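Local coordinates for siderophore biosynthesis lipase/esterase, putative (Aspergillus fumigatus, PDB 6GUP), which hydrolyses the siderophore fusarinine C to fusarinine, releasing iron, but does not hydrolyse triacetylfusarinine C, at residues 39-44 against 69-74; 159-164 against 277-282. All blocks are in the same frame, centred on the assembly; numbering follows the deposited sequence.

Contact 1 (39-44 against 69-74); sequences LLFVGG and LFTLTL
F70 O accepts the backbone N-H of F41 at 2.7 Å with an N-H...O angle of 163°, and F70 N donates in turn to L39 O at 2.8 Å. F70 thus pairs with residues on both sides of L40, the alternation of a parallel bridge. Past this pair direct bonding gives way to a water that bridges the two backbones; the axes of the short strands 39-42 and 69-72 make an angle of 34°. This water lies 2.7 Å from F41 O, to which it donates, and accepts from L72 N at 2.9 Å, a further N-H, that of G43, being only weakly held. On one face the CD1 methyl of L69 fits between L39 and F41, 3.9 Å from both L39 CD2 and F41 CB, while T71 CG2 meets F41 CD1 obliquely to the ring. On the other, the side chains of L40 and F70 cross at about a right angle, L40 CD1 lying 3.7 Å from F70 CB. L72 CD2 lies 4.1 Å from V42 CG2. The pair forms a beta-alpha-beta unit whose linking helix, 55-61, packs L55 on F41, L69 and T71; helix 86-108 lies against L40, F70 and L72, and strands 24-28 and 117-122 flank the two.

Contact 2 (159-164 against 277-282); sequences GAIMQA and KLMVLF
M162 lies opposite V280 and bonds to the residues on either side of it, M279 and L281, in a regular parallel ladder, part of the central sheet of the alpha/beta-hydrolase fold. Five backbone hydrogen bonds alternate along it, and the axes differ by only 13°. M162 takes part through both backbone groups: its N reaches M279 O at 2.9 Å, and its O receives L281 N. The last rung, A164 N to L281 O, carries the pairing one residue past strand 159-163. At the opposite end the bond from A160 N to K277 O is longer, 3.2 Å, with an N-H...O angle of 151°; the Y348 hydroxyl is hydrogen-bonded to A160 N and to K277 O, so each of these has a second partner.

On the face of A160, M162, L278 and V280, the methionine bends at chi3 (-72°), and its CE comes 3.8 Å from V280 CG2. L278 CD1 sits 4.1 Å from M162 CG and 4.0 Å from A160 CB. Helix 125-134 covers A160 and M162, and helix 295-307 covers V280. On the other face I161 CG2 is 3.6 Å from M279 O, its side chain and that of M279 both meeting Y348 of helix 335-353.

Q163 extends the contact toward the probable active site. The backbone of Q163 pairs with G121 and S123, the latter probably the nucleophile on its elbow. Four partners fix the rotation of the buried Q163 amide: H122 ND1 and Y54 OH bond to OE1, while NE2 serves the backbone O of H327, the likely catalytic histidine, and a water. That water accepts from Q163 NE2 at 2.7 Å and donates to L281 O at 2.9 Å, so L281 O receives both this bond and the one from A164 N.

How the contacts relate
From the N terminus, strand 37-42 leads through helix 55-61 to strand 67-72, where contact 1 closes a loop of 24 residues. The chain then adds strand 117-122 before reaching strand 159-163; 112 residues, half of them helical, follow before contact 2 closes at strand 278-283. The two loops run in series and neither nest nor cross. In space both belong to one sheet, in which 67-72, 37-42, 117-122, 159-163 and 278-283 are consecutive, so strand 117-122 separates the pairs and bonds to an inner strand of each. The contact centres lie about 14 Å apart, and their nearest atoms, about 5 Å apart, do not touch.

Contact 1 (39-44 against 69-74)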
ATOM      1  N   LEU A  39     -15.026 -13.690   2.805  1.00 33.99           N
ATOM      2  CA  LEU A  39     -13.721 -14.117   3.309  1.00 33.38           C
ATOM      3  C   LEU A  39     -12.748 -12.945   3.190  1.00 31.72           C
ATOM      4  O   LEU A  39     -12.365 -12.569   2.080  1.00 31.77           O
ATOM      5  CB  LEU A  39     -13.207 -15.322   2.510  1.00 33.08           C
ATOM      6  CG  LEU A  39     -11.850 -15.917   2.913  1.00 33.10           C
ATOM      7  CD1 LEU A  39     -11.888 -16.458   4.333  1.00 32.52           C
ATOM      8  CD2 LEU A  39     -11.438 -17.014   1.944  1.00 32.73           C
ATOM      9  N   LEU A  40     -12.366 -12.365   4.330  1.00 30.78           N
ATOM     10  CA  LEU A  40     -11.357 -11.303   4.367  1.00 30.27           C
ATOM     11  C   LEU A  40      -9.980 -11.928   4.570  1.00 30.86           C
ATOM     12  O   LEU A  40      -9.709 -12.536   5.608  1.00 29.85           O
ATOM     13  CB  LEU A  40     -11.649 -10.288   5.476  1.00 30.28           C
ATOM     14  CG  LEU A  40     -10.686  -9.094   5.605  1.00 30.08           C
ATOM     15  CD1 LEU A  40     -10.562  -8.306   4.306  1.00 30.57           C
ATOM     16  CD2 LEU A  40     -11.134  -8.179   6.732  1.00 29.83           C
ATOM     17  N   PHE A  41      -9.123 -11.753   3.569  1.00 32.05           N
ATOM     18  CA  PHE A  41      -7.786 -12.328   3.532  1.00 32.79           C
ATOM     19  C   PHE A  41      -6.789 -11.234   3.907  1.00 32.74           C
ATOM     20  O   PHE A  41      -6.746 -10.188   3.260  1.00 32.23           O
ATOM     21  CB  PHE A  41      -7.521 -12.852   2.119  1.00 34.26           C
ATOM     22  CG  PHE A  41      -6.175 -13.491   1.932  1.00 36.71           C
ATOM     23  CD1 PHE A  41      -5.078 -12.728   1.545  1.00 37.90           C
ATOM     24  CD2 PHE A  41      -6.011 -14.864   2.091  1.00 39.79           C
ATOM     25  CE1 PHE A  41      -3.839 -13.313   1.350  1.00 39.93           C
ATOM     26  CE2 PHE A  41      -4.773 -15.456   1.895  1.00 41.49           C
ATOM     27  CZ  PHE A  41      -3.687 -14.680   1.519  1.00 42.02           C
ATOM     28  N   VAL A  42      -6.007 -11.481   4.957  1.00 32.19           N
ATOM     29  CA  VAL A  42      -4.996 -10.539   5.439  1.00 32.01           C
ATOM     30  C   VAL A  42      -3.623 -11.100   5.075  1.00 34.63           C
ATOM     31  O   VAL A  42      -3.190 -12.115   5.628  1.00 32.95           O
ATOM     32  CB  VAL A  42      -5.103 -10.330   6.969  1.00 31.24           C
ATOM     33  CG1 VAL A  42      -4.077  -9.311   7.461  1.00 31.16           C
ATOM     34  CG2 VAL A  42      -6.510  -9.880   7.351  1.00 30.59           C
ATOM     35  N   GLY A  43      -2.946 -10.437   4.138  1.00 37.95           N
ATOM     36  CA  GLY A  43      -1.617 -10.852   3.695  1.00 40.96           C
ATOM     37  C   GLY A  43      -0.540 -10.549   4.719  1.00 42.74           C
ATOM     38  O   GLY A  43      -0.828 -10.054   5.813  1.00 42.51           O
ATOM     39  N   GLY A  44       0.706 -10.846   4.359  1.00 45.26           N
ATOM     40  CA  GLY A  44       1.858 -10.573   5.222  1.00 49.09           C
ATOM     41  C   GLY A  44       2.067  -9.093   5.492  1.00 54.06           C
ATOM     42  O   GLY A  44       1.474  -8.240   4.824  1.00 54.27           O
ATOM     43  N   LEU A  69     -14.220 -13.160  -2.046  1.00 39.40           N
ATOM     44  CA  LEU A  69     -12.918 -12.961  -1.412  1.00 37.35           C
ATOM     45  C   LEU A  69     -12.580 -11.473  -1.353  1.00 36.39           C
ATOM     46  O   LEU A  69     -12.732 -10.766  -2.348  1.00 37.12           O
ATOM     47  CB  LEU A  69     -11.840 -13.708  -2.206  1.00 35.94           C
ATOM     48  CG  LEU A  69     -10.378 -13.605  -1.759  1.00 35.19           C
ATOM     49  CD1 LEU A  69     -10.175 -14.213  -0.381  1.00 35.64           C
ATOM     50  CD2 LEU A  69      -9.482 -14.289  -2.777  1.00 33.50           C
ATOM     51  N   PHE A  70     -12.125 -11.015  -0.185  1.00 35.80           N
ATOM     52  CA  PHE A  70     -11.601  -9.660  -0.000  1.00 35.95           C
ATOM     53  C   PHE A  70     -10.140  -9.710   0.428  1.00 36.07           C
ATOM     54  O   PHE A  70      -9.739 -10.599   1.180  1.00 36.15           O
ATOM     55  CB  PHE A  70     -12.370  -8.917   1.091  1.00 35.37           C
ATOM     56  CG  PHE A  70     -13.769  -8.533   0.711  1.00 35.07           C
ATOM     57  CD1 PHE A  70     -14.797  -9.465   0.774  1.00 35.42           C
ATOM     58  CD2 PHE A  70     -14.070  -7.230   0.327  1.00 35.85           C
ATOM     59  CE1 PHE A  70     -16.095  -9.112   0.440  1.00 36.29           C
ATOM     60  CE2 PHE A  70     -15.368  -6.869  -0.005  1.00 37.25           C
ATOM     61  CZ  PHE A  70     -16.381  -7.813   0.048  1.00 37.13           C
ATOM     62  N   THR A  71      -9.361  -8.746  -0.056  1.00 34.99           N
ATOM     63  CA  THR A  71      -8.034  -8.435   0.482  1.00 34.38           C
ATOM     64  C   THR A  71      -8.046  -6.954   0.842  1.00 35.06           C
ATOM     65  O   THR A  71      -8.927  -6.226   0.383  1.00 35.23           O
ATOM     66  CB  THR A  71      -6.921  -8.717  -0.541  1.00 36.83           C
ATOM     67  OG1 THR A  71      -7.169  -7.979  -1.746  1.00 36.77           O
ATOM     68  CG2 THR A  71      -6.853 -10.200  -0.864  1.00 37.56           C
ATOM     69  N   LEU A  72      -7.093  -6.504   1.658  1.00 34.92           N
ATOM     70  CA  LEU A  72      -7.100  -5.109   2.125  1.00 35.87           C
ATOM     71  C   LEU A  72      -5.728  -4.508   2.389  1.00 36.25           C
ATOM     72  O   LEU A  72      -4.732  -5.221   2.535  1.00 35.74           O
ATOM     73  CB  LEU A  72      -7.972  -4.962   3.383  1.00 36.74           C
ATOM     74  CG  LEU A  72      -7.364  -5.245   4.766  1.00 35.96           C
ATOM     75  CD1 LEU A  72      -8.383  -4.952   5.854  1.00 36.80           C
ATOM     76  CD2 LEU A  72      -6.853  -6.672   4.871  1.00 34.42           C
ATOM     77  N   THR A  73      -5.714  -3.176   2.451  1.00 37.57           N
ATOM     78  CA  THR A  73      -4.564  -2.406   2.899  1.00 38.12           C
ATOM     79  C   THR A  73      -4.777  -1.973   4.342  1.00 37.59           C
ATOM     80  O   THR A  73      -5.906  -1.700   4.762  1.00 37.12           O
ATOM     81  CB  THR A  73      -4.345  -1.142   2.044  1.00 38.75           C
ATOM     82  OG1 THR A  73      -5.507  -0.302   2.098  1.00 38.65           O
ATOM     83  CG2 THR A  73      -4.049  -1.515   0.601  1.00 38.46           C
ATOM     84  N   LEU A  74      -3.678  -1.926   5.088  1.00 37.91           N
ATOM     85  CA  LEU A  74      -3.637  -1.389   6.440  1.00 38.15           C
ATOM     86  C   LEU A  74      -2.638  -0.234   6.416  1.00 40.07           C
ATOM     87  O   LEU A  74      -2.025   0.033   5.380  1.00 41.21           O
ATOM     88  CB  LEU A  74      -3.180  -2.479   7.418  1.00 36.81           C
ATOM     89  CG  LEU A  74      -3.936  -3.815   7.377  1.00 35.75           C
ATOM     90  CD1 LEU A  74      -3.176  -4.895   8.133  1.00 35.28           C
ATOM     91  CD2 LEU A  74      -5.346  -3.665   7.930  1.00 35.60           C
TER
HETATM   92  O   HOH W   1      -4.968  -8.401   2.293  1.00 44.86           O

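Contact 2 (159-164 against 277-282)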
ATOM      1  N   GLY A 159     -15.642 -17.431  11.526  1.00 33.75           N
ATOM      2  CA  GLY A 159     -14.522 -18.340  11.314  1.00 33.00           C
ATOM      3  C   GLY A 159     -13.189 -17.618  11.323  1.00 31.97           C
ATOM      4  O   GLY A 159     -13.132 -16.396  11.162  1.00 30.69           O
ATOM      5  N   ALA A 160     -12.116 -18.382  11.520  1.00 30.77           N
ATOM      6  CA  ALA A 160     -10.759 -17.844  11.491  1.00 32.06           C
ATOM      7  C   ALA A 160      -9.783 -18.887  10.952  1.00 32.05           C
ATOM      8  O   ALA A 160      -9.780 -20.030  11.408  1.00 31.49           O
ATOM      9  CB  ALA A 160     -10.340 -17.389  12.879  1.00 31.94           C
ATOM     10  N   ILE A 161      -8.974 -18.487   9.972  1.00 31.40           N
ATOM     11  CA  ILE A 161      -7.978 -19.367   9.358  1.00 30.93           C
ATOM     12  C   ILE A 161      -6.604 -18.703   9.468  1.00 30.26           C
ATOM     13  O   ILE A 161      -6.477 -17.495   9.264  1.00 29.40           O
ATOM     14  CB  ILE A 161      -8.307 -19.671   7.873  1.00 31.76           C
ATOM     15  CG1 ILE A 161      -9.705 -20.295   7.737  1.00 31.93           C
ATOM     16  CG2 ILE A 161      -7.267 -20.613   7.267  1.00 31.41           C
ATOM     17  CD1 ILE A 161     -10.258 -20.283   6.326  1.00 32.16           C
ATOM     18  N   MET A 162      -5.585 -19.498   9.796  1.00 29.97           N
ATOM     19  CA  MET A 162      -4.193 -19.040   9.804  1.00 30.98           C
ATOM     20  C   MET A 162      -3.363 -19.970   8.927  1.00 30.44           C
ATOM     21  O   MET A 162      -3.210 -21.151   9.238  1.00 30.57           O
ATOM     22  CB  MET A 162      -3.634 -19.015  11.229  1.00 32.28           C
ATOM     23  CG  MET A 162      -4.429 -18.146  12.191  1.00 34.01           C
ATOM     24  SD  MET A 162      -3.500 -17.652  13.660  1.00 38.21           S
ATOM     25  CE  MET A 162      -3.407 -19.190  14.566  1.00 37.18           C
ATOM     26  N   GLN A 163      -2.841 -19.432   7.826  1.00 30.05           N
ATOM     27  CA  GLN A 163      -2.055 -20.203   6.865  1.00 31.61           C
ATOM     28  C   GLN A 163      -0.572 -19.906   7.066  1.00 32.98           C
ATOM     29  O   GLN A 163      -0.146 -18.756   6.944  1.00 34.25           O
ATOM     30  CB  GLN A 163      -2.489 -19.854   5.440  1.00 32.27           C
ATOM     31  CG  GLN A 163      -1.866 -20.720   4.351  1.00 34.27           C
ATOM     32  CD  GLN A 163      -0.514 -20.219   3.864  1.00 36.28           C
ATOM     33  OE1 GLN A 163      -0.315 -19.022   3.669  1.00 38.96           O
ATOM     34  NE2 GLN A 163       0.418 -21.140   3.658  1.00 36.35           N
ATOM     35  N   ALA A 164       0.199 -20.952   7.369  1.00 33.79           N
ATOM     36  CA  ALA A 164       1.631 -20.845   7.658  1.00 34.42           C
ATOM     37  C   ALA A 164       1.979 -19.775   8.714  1.00 34.03           C
ATOM     38  O   ALA A 164       2.786 -18.878   8.445  1.00 34.46           O
ATOM     39  CB  ALA A 164       2.410 -20.612   6.364  1.00 35.87           C
ATOM     40  N   LYS A 277     -14.863 -21.955  14.272  1.00 36.02           N
ATOM     41  CA  LYS A 277     -13.648 -22.761  14.418  1.00 37.04           C
ATOM     42  C   LYS A 277     -12.387 -22.003  14.005  1.00 35.12           C
ATOM     43  O   LYS A 277     -12.433 -21.147  13.121  1.00 35.61           O
ATOM     44  CB  LYS A 277     -13.761 -24.047  13.588  1.00 41.68           C
ATOM     45  CG  LYS A 277     -15.066 -24.819  13.761  1.00 46.21           C
ATOM     46  CD  LYS A 277     -15.173 -25.486  15.127  1.00 50.10           C
ATOM     47  CE  LYS A 277     -14.649 -26.910  15.100  1.00 54.55           C
ATOM     48  NZ  LYS A 277     -14.259 -27.383  16.455  1.00 54.27           N
ATOM     49  N   LEU A 278     -11.270 -22.323  14.662  1.00 33.79           N
ATOM     50  CA  LEU A 278      -9.944 -21.856  14.250  1.00 33.17           C
ATOM     51  C   LEU A 278      -9.237 -22.978  13.498  1.00 32.84           C
ATOM     52  O   LEU A 278      -8.914 -24.011  14.094  1.00 32.51           O
ATOM     53  CB  LEU A 278      -9.103 -21.438  15.463  1.00 32.40           C
ATOM     54  CG  LEU A 278      -7.640 -21.049  15.189  1.00 33.07           C
ATOM     55  CD1 LEU A 278      -7.547 -19.829  14.279  1.00 33.59           C
ATOM     56  CD2 LEU A 278      -6.899 -20.800  16.491  1.00 32.23           C
ATOM     57  N   MET A 279      -8.999 -22.779  12.200  1.00 31.86           N
ATOM     58  CA  MET A 279      -8.232 -23.735  11.397  1.00 31.80           C
ATOM     59  C   MET A 279      -6.831 -23.204  11.103  1.00 31.65           C
ATOM     60  O   MET A 279      -6.680 -22.139  10.507  1.00 32.03           O
ATOM     61  CB  MET A 279      -8.947 -24.064  10.084  1.00 32.80           C
ATOM     62  CG  MET A 279      -8.308 -25.226   9.331  1.00 33.87           C
ATOM     63  SD  MET A 279      -9.300 -25.865   7.972  1.00 35.65           S
ATOM     64  CE  MET A 279      -9.228 -24.485   6.832  1.00 35.33           C
ATOM     65  N   VAL A 280      -5.816 -23.956  11.526  1.00 31.84           N
ATOM     66  CA  VAL A 280      -4.419 -23.655  11.214  1.00 32.83           C
ATOM     67  C   VAL A 280      -3.939 -24.601  10.110  1.00 32.94           C
ATOM     68  O   VAL A 280      -4.082 -25.818  10.228  1.00 31.41           O
ATOM     69  CB  VAL A 280      -3.522 -23.790  12.464  1.00 33.92           C
ATOM     70  CG1 VAL A 280      -2.059 -23.518  12.129  1.00 33.31           C
ATOM     71  CG2 VAL A 280      -3.993 -22.834  13.552  1.00 34.07           C
ATOM     72  N   LEU A 281      -3.375 -24.028   9.047  1.00 33.50           N
ATOM     73  CA  LEU A 281      -2.833 -24.795   7.925  1.00 34.90           C
ATOM     74  C   LEU A 281      -1.323 -24.597   7.837  1.00 35.31           C
ATOM     75  O   LEU A 281      -0.850 -23.617   7.254  1.00 35.79           O
ATOM     76  CB  LEU A 281      -3.501 -24.369   6.612  1.00 35.18           C
ATOM     77  CG  LEU A 281      -5.016 -24.548   6.501  1.00 34.40           C
ATOM     78  CD1 LEU A 281      -5.510 -23.970   5.184  1.00 35.41           C
ATOM     79  CD2 LEU A 281      -5.422 -26.009   6.623  1.00 33.72           C
ATOM     80  N   PHE A 282      -0.574 -25.521   8.434  1.00 36.14           N
ATOM     81  CA  PHE A 282       0.886 -25.526   8.309  1.00 39.30           C
ATOM     82  C   PHE A 282       1.315 -26.027   6.939  1.00 39.28           C
ATOM     83  O   PHE A 282       0.597 -26.785   6.288  1.00 38.61           O
ATOM     84  CB  PHE A 282       1.558 -26.420   9.369  1.00 43.08           C
ATOM     85  CG  PHE A 282       1.867 -25.740  10.683  1.00 48.05           C
ATOM     86  CD1 PHE A 282       1.895 -24.346  10.837  1.00 50.66           C
ATOM     87  CD2 PHE A 282       2.193 -26.526  11.784  1.00 51.70           C
ATOM     88  CE1 PHE A 282       2.202 -23.774  12.060  1.00 53.89           C
ATOM     89  CE2 PHE A 282       2.504 -25.953  13.007  1.00 54.30           C
ATOM     90  CZ  PHE A 282       2.507 -24.577  13.145  1.00 55.73           C
TER
HETATM   91  O   HOH W   2       0.138 -23.728   4.504  1.00 38.63           O